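Side-chain contacts in antitoxin epsilon (Streptococcus pyogenes, PDB 1GVN), which neutralizes its cognate zeta toxin as the antitoxin of a type II toxin-antitoxin system that kills plasmid-free cells: residues L34-S39 and N45-L50; N15-S20 and A68-W73. All blocks are in the same frame, centred on the assembly; numbering follows the deposited sequence.

Overall arrangement
Three helices make up this chain, and the two contacts show how short-range and long-range closures combine in a small helical fold. From the N terminus, helix 5-31 supplies the first half of contact 2 at 15-20. The chain then leaves that helix through a loop, whose residues 34-39 fold back on 45-50 of helix 42-54; contact 1 thus closes a short local loop that includes the start of helix 42-54. Helix 63-83 follows, and its residues 68-73 return to helix 5-31, so contact 2 closes a long loop that encloses contact 1 entirely. The centres lie about 19 Å apart, yet Leu50 packs on Tyr72 and Trp73, joining both regions. Both also touch the second antitoxin subunit.

Contact 1: L34-S39 and N45-L50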
loop_
_atom_site.group_PDB
_atom_site.type_symbol
_atom_site.label_atom_id
_atom_site.label_comp_id
_atom_site.label_asym_id
_atom_site.label_seq_id
_atom_site.Cartn_x
_atom_site.Cartn_y
_atom_site.Cartn_z
ATOM N N LEU A 34 18.626 7.386 1.298
ATOM C CA LEU A 34 18.374 6.042 0.797
ATOM C C LEU A 34 18.370 6.058 -0.731
ATOM O O LEU A 34 17.879 7.001 -1.351
ATOM C CB LEU A 34 17.031 5.525 1.320
ATOM C CG LEU A 34 16.910 5.431 2.843
ATOM C CD1 LEU A 34 15.511 4.950 3.203
ATOM C CD2 LEU A 34 17.961 4.476 3.400
ATOM N N ASN A 35 18.935 5.018 -1.332
ATOM C CA ASN A 35 18.990 4.908 -2.783
ATOM C C ASN A 35 17.568 4.801 -3.318
ATOM O O ASN A 35 16.915 3.768 -3.153
ATOM C CB ASN A 35 19.801 3.668 -3.175
ATOM C CG ASN A 35 19.958 3.521 -4.675
ATOM O OD1 ASN A 35 19.420 4.317 -5.449
ATOM N ND2 ASN A 35 20.696 2.493 -5.097
ATOM N N LYS A 36 17.087 5.869 -3.954
ATOM C CA LYS A 36 15.729 5.896 -4.495
ATOM C C LYS A 36 15.482 4.858 -5.582
ATOM O O LYS A 36 14.334 4.559 -5.907
ATOM C CB LYS A 36 15.393 7.293 -5.044
ATOM C CG LYS A 36 15.267 8.380 -3.977
ATOM C CD LYS A 36 14.944 9.753 -4.592
ATOM C CE LYS A 36 13.549 9.794 -5.215
ATOM N NZ LYS A 36 13.295 11.056 -5.997
ATOM N N ASN A 37 16.553 4.314 -6.147
ATOM C CA ASN A 37 16.424 3.314 -7.199
ATOM C C ASN A 37 16.605 1.894 -6.676
ATOM O O ASN A 37 16.779 0.955 -7.454
ATOM C CB ASN A 37 17.432 3.591 -8.316
ATOM C CG ASN A 37 17.068 4.820 -9.132
ATOM O OD1 ASN A 37 16.026 4.855 -9.786
ATOM N ND2 ASN A 37 17.923 5.837 -9.091
ATOM N N ASP A 38 16.563 1.741 -5.356
ATOM C CA ASP A 38 16.714 0.427 -4.738
ATOM C C ASP A 38 15.394 0.018 -4.085
ATOM O O ASP A 38 15.139 0.332 -2.926
ATOM C CB ASP A 38 17.821 0.459 -3.684
ATOM C CG ASP A 38 18.204 -0.926 -3.204
ATOM O OD1 ASP A 38 17.424 -1.869 -3.443
ATOM O OD2 ASP A 38 19.274 -1.070 -2.579
ATOM N N SER A 39 14.562 -0.685 -4.844
ATOM C CA SER A 39 13.256 -1.131 -4.370
ATOM C C SER A 39 13.304 -2.166 -3.248
ATOM O O SER A 39 12.268 -2.532 -2.687
ATOM C CB SER A 39 12.450 -1.678 -5.551
ATOM O OG SER A 39 13.225 -2.596 -6.307
ATOM N N ASN A 45 10.635 1.121 -1.143
ATOM C CA ASN A 45 9.600 0.280 -1.737
ATOM C C ASN A 45 8.255 0.964 -1.479
ATOM O O ASN A 45 7.403 1.057 -2.368
ATOM C CB ASN A 45 9.622 -1.114 -1.107
ATOM C CG ASN A 45 8.624 -2.061 -1.749
ATOM O OD1 ASN A 45 7.417 -1.961 -1.526
ATOM N ND2 ASN A 45 9.126 -2.979 -2.564
ATOM N N LEU A 46 8.075 1.466 -0.262
ATOM C CA LEU A 46 6.841 2.159 0.092
ATOM C C LEU A 46 6.677 3.423 -0.746
ATOM O O LEU A 46 5.592 3.706 -1.257
ATOM C CB LEU A 46 6.844 2.537 1.575
ATOM C CG LEU A 46 5.674 3.410 2.043
ATOM C CD1 LEU A 46 4.359 2.703 1.773
ATOM C CD2 LEU A 46 5.823 3.714 3.520
ATOM N N LEU A 47 7.755 4.189 -0.873
ATOM C CA LEU A 47 7.717 5.414 -1.659
ATOM C C LEU A 47 7.245 5.105 -3.079
ATOM O O LEU A 47 6.395 5.806 -3.628
ATOM C CB LEU A 47 9.108 6.060 -1.719
ATOM C CG LEU A 47 9.200 7.339 -2.565
ATOM C CD1 LEU A 47 8.419 8.457 -1.893
ATOM C CD2 LEU A 47 10.658 7.755 -2.734
ATOM N N ASN A 48 7.801 4.049 -3.665
ATOM C CA ASN A 48 7.448 3.661 -5.021
ATOM C C ASN A 48 5.997 3.227 -5.146
ATOM O O ASN A 48 5.357 3.487 -6.163
ATOM C CB ASN A 48 8.394 2.571 -5.526
ATOM C CG ASN A 48 9.801 3.106 -5.769
ATOM O OD1 ASN A 48 9.977 4.293 -6.036
ATOM N ND2 ASN A 48 10.799 2.234 -5.691
ATOM N N GLN A 49 5.485 2.573 -4.107
ATOM C CA GLN A 49 4.077 2.197 -4.139
ATOM C C GLN A 49 3.177 3.428 -4.096
ATOM O O GLN A 49 2.173 3.506 -4.763
ATOM C CB GLN A 49 3.743 1.260 -2.977
ATOM C CG GLN A 49 4.409 -0.103 -3.068
ATOM C CD GLN A 49 4.057 -1.001 -1.899
ATOM O OE1 GLN A 49 2.888 -1.313 -1.673
ATOM N NE2 GLN A 49 5.072 -1.423 -1.153
ATOM N N LEU A 50 3.633 4.411 -3.311
ATOM C CA LEU A 50 2.883 5.658 -3.194
ATOM C C LEU A 50 2.913 6.409 -4.524
ATOM O O LEU A 50 1.921 7.032 -4.913
ATOM C CB LEU A 50 3.455 6.528 -2.065
ATOM C CG LEU A 50 3.401 5.951 -0.640
ATOM C CD1 LEU A 50 3.805 7.030 0.370
ATOM C CD2 LEU A 50 1.997 5.459 -0.326
HETATM O O HOH W 1 11.969 6.060 -5.874
#
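Asn45 on helix 42-54 supplies the direct polar link to the preceding loop: its ND2 donates to the backbone O of Ser39 over 3.2 Å, with an N-H...O angle of 162°. The bond is well aligned, for the donor lies in the plane of the Ser39 carbonyl and the acceptor in the plane of the Asn45 amide. CG stands anti to the backbone N of Asn45 (chi1 -176°), which carries the amide to this carbonyl, while CB of Asn45 rests 3.4 Å from the same Ser39 O. The same ND2 also donates to Leu52 O of the second antitoxin subunit, so one amide nitrogen serves both loop and dimer.

A second polar link is indirect. One water donates to Lys36 O at 2.8 Å and to Asn48 OD1 at 2.7 Å, bridging loop and helix.

Apolar contact is looser, with Lys36 CE 4.3 Å from Leu47 CD2. Beyond its methylenes, the Lys36 ammonium forms a salt bridge with an acidic side chain of the chain of another protein.

Within the loop, Asn35 OD1 accepts from Asn37 N at 3.0 Å, an Asx turn at the start of a type I beta turn from Asn35 to Asp38. The contact as a whole is a helix-connecting loop folded against the first turns of helix 42-54.

Contact 2: N15-S20 and A68-W73; sequences NELSAS and AVHEYW
Three first torsions bring the key groups together: Leu17 CG is anti to its own backbone N, Trp73 CG is anti to its carbonyl carbon (chi1 -71°), and Ser18 OG sits between its backbone N and carbonyl carbon, where it is hydrogen-bonded to Ile14 O in its own helix while CB is left facing the indole. Leu17 and Trp73 pass each other pointing opposite ways, within a helix-helix packing of the chain's three-helix fold. Here segments 15-20 and 68-73 run in the same sense, inclined at 27°, with their axes 9.7 Å apart at closest approach.

At this crossing the small Ser18 faces the large Trp73 indole. The indole is sandwiched, since Tyr72 CD2 lies over its other face, offset toward the rim, and Val69 CG1 meets its edge in the ring plane. From helix 42-54, Leu50 and Ala53 also pack on Trp73, which brings all three helices together around this buried ring.

Beside the indole, Leu17 CD2 lies 3.7 Å from Trp73 CB. That same methyl approaches His70 at the ring edge, near its plane, with Leu17 CD2 and His70 CD2 4.1 Å apart. Both ring nitrogens of His70 have partners elsewhere: ND1 is hydrogen-bonded to Glu10 OE2, and NE2 to an acidic side chain of the chain of another protein. This histidine therefore spans the helix pair and the interface between proteins.

Ser18 CB makes a CH-pi contact over the face of Trp73, 3.4 Å from the centroid of the six-membered ring and 12° off its normal.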
loop_
_atom_site.group_PDB
_atom_site.type_symbol
_atom_site.label_atom_id
_atom_site.label_comp_id
_atom_site.label_asym_id
_atom_site.label_seq_id
_atom_site.Cartn_x
_atom_site.Cartn_y
_atom_site.Cartn_z
ATOM N N ASN A 15 -6.441 14.488 -1.941
ATOM C CA ASN A 15 -5.244 15.195 -2.373
ATOM C C ASN A 15 -4.469 15.800 -1.212
ATOM O O ASN A 15 -3.243 15.797 -1.218
ATOM C CB ASN A 15 -5.593 16.273 -3.403
ATOM C CG ASN A 15 -5.944 15.681 -4.756
ATOM O OD1 ASN A 15 -5.439 14.619 -5.123
ATOM N ND2 ASN A 15 -6.793 16.369 -5.510
ATOM N N GLU A 16 -5.172 16.308 -0.206
ATOM C CA GLU A 16 -4.484 16.882 0.940
ATOM C C GLU A 16 -3.819 15.794 1.774
ATOM O O GLU A 16 -2.652 15.914 2.144
ATOM C CB GLU A 16 -5.452 17.680 1.816
ATOM C CG GLU A 16 -5.793 19.050 1.261
ATOM C CD GLU A 16 -6.498 19.933 2.281
ATOM O OE1 GLU A 16 -5.994 20.037 3.421
ATOM O OE2 GLU A 16 -7.545 20.526 1.940
ATOM N N LEU A 17 -4.555 14.726 2.060
ATOM C CA LEU A 17 -4.002 13.642 2.864
ATOM C C LEU A 17 -2.854 12.923 2.165
ATOM O O LEU A 17 -1.824 12.648 2.781
ATOM C CB LEU A 17 -5.093 12.634 3.230
ATOM C CG LEU A 17 -4.646 11.406 4.029
ATOM C CD1 LEU A 17 -3.990 11.835 5.333
ATOM C CD2 LEU A 17 -5.863 10.512 4.306
ATOM N N SER A 18 -3.020 12.625 0.880
ATOM C CA SER A 18 -1.974 11.914 0.151
ATOM C C SER A 18 -0.669 12.706 0.117
ATOM O O SER A 18 0.414 12.128 0.227
ATOM C CB SER A 18 -2.430 11.584 -1.276
ATOM O OG SER A 18 -2.691 12.752 -2.027
ATOM N N ALA A 19 -0.768 14.025 -0.025
ATOM C CA ALA A 19 0.427 14.868 -0.058
ATOM C C ALA A 19 1.145 14.776 1.287
ATOM O O ALA A 19 2.377 14.757 1.356
ATOM C CB ALA A 19 0.045 16.317 -0.357
ATOM N N SER A 20 0.363 14.716 2.358
ATOM C CA SER A 20 0.911 14.617 3.702
ATOM C C SER A 20 1.690 13.311 3.879
ATOM O O SER A 20 2.820 13.305 4.377
ATOM C CB SER A 20 -0.224 14.683 4.727
ATOM O OG SER A 20 0.261 14.496 6.039
ATOM N N ALA A 68 -12.726 4.428 -1.290
ATOM C CA ALA A 68 -11.745 3.364 -1.120
ATOM C C ALA A 68 -10.357 3.999 -1.181
ATOM O O ALA A 68 -9.490 3.682 -0.373
ATOM C CB ALA A 68 -11.892 2.323 -2.219
ATOM N N VAL A 69 -10.153 4.902 -2.137
ATOM C CA VAL A 69 -8.864 5.575 -2.265
ATOM C C VAL A 69 -8.579 6.353 -0.992
ATOM O O VAL A 69 -7.452 6.378 -0.505
ATOM C CB VAL A 69 -8.844 6.559 -3.455
ATOM C CG1 VAL A 69 -7.588 7.424 -3.398
ATOM C CG2 VAL A 69 -8.872 5.787 -4.759
ATOM N N HIS A 70 -9.615 6.987 -0.451
ATOM C CA HIS A 70 -9.474 7.763 0.770
ATOM C C HIS A 70 -8.998 6.848 1.906
ATOM O O HIS A 70 -8.120 7.219 2.683
ATOM C CB HIS A 70 -10.812 8.423 1.122
ATOM C CG HIS A 70 -10.718 9.451 2.206
ATOM N ND1 HIS A 70 -11.761 10.298 2.519
ATOM C CD2 HIS A 70 -9.714 9.762 3.059
ATOM C CE1 HIS A 70 -11.402 11.083 3.519
ATOM N NE2 HIS A 70 -10.165 10.777 3.866
ATOM N N GLU A 71 -9.566 5.649 1.991
ATOM C CA GLU A 71 -9.161 4.708 3.035
ATOM C C GLU A 71 -7.716 4.264 2.803
ATOM O O GLU A 71 -6.953 4.085 3.752
ATOM C CB GLU A 71 -10.087 3.492 3.053
ATOM C CG GLU A 71 -9.691 2.405 4.058
ATOM C CD GLU A 71 -9.423 2.948 5.453
ATOM O OE1 GLU A 71 -10.000 3.996 5.812
ATOM O OE2 GLU A 71 -8.646 2.319 6.199
ATOM N N TYR A 72 -7.347 4.085 1.538
ATOM C CA TYR A 72 -5.983 3.692 1.189
ATOM C C TYR A 72 -5.001 4.658 1.842
ATOM O O TYR A 72 -4.037 4.252 2.497
ATOM C CB TYR A 72 -5.780 3.746 -0.327
ATOM C CG TYR A 72 -4.335 3.586 -0.755
ATOM C CD1 TYR A 72 -3.776 2.323 -0.933
ATOM C CD2 TYR A 72 -3.516 4.702 -0.946
ATOM C CE1 TYR A 72 -2.431 2.171 -1.294
ATOM C CE2 TYR A 72 -2.170 4.560 -1.307
ATOM C CZ TYR A 72 -1.637 3.295 -1.478
ATOM O OH TYR A 72 -0.313 3.153 -1.846
ATOM N N TRP A 73 -5.248 5.947 1.652
ATOM C CA TRP A 73 -4.369 6.956 2.207
ATOM C C TRP A 73 -4.419 7.016 3.720
ATOM O O TRP A 73 -3.427 7.361 4.355
ATOM C CB TRP A 73 -4.666 8.317 1.576
ATOM C CG TRP A 73 -4.200 8.342 0.160
ATOM C CD1 TRP A 73 -4.973 8.272 -0.963
ATOM C CD2 TRP A 73 -2.842 8.340 -0.285
ATOM N NE1 TRP A 73 -4.174 8.221 -2.084
ATOM C CE2 TRP A 73 -2.862 8.261 -1.694
ATOM C CE3 TRP A 73 -1.606 8.393 0.374
ATOM C CZ2 TRP A 73 -1.693 8.236 -2.460
ATOM C CZ3 TRP A 73 -0.445 8.369 -0.387
ATOM C CH2 TRP A 73 -0.498 8.290 -1.792
#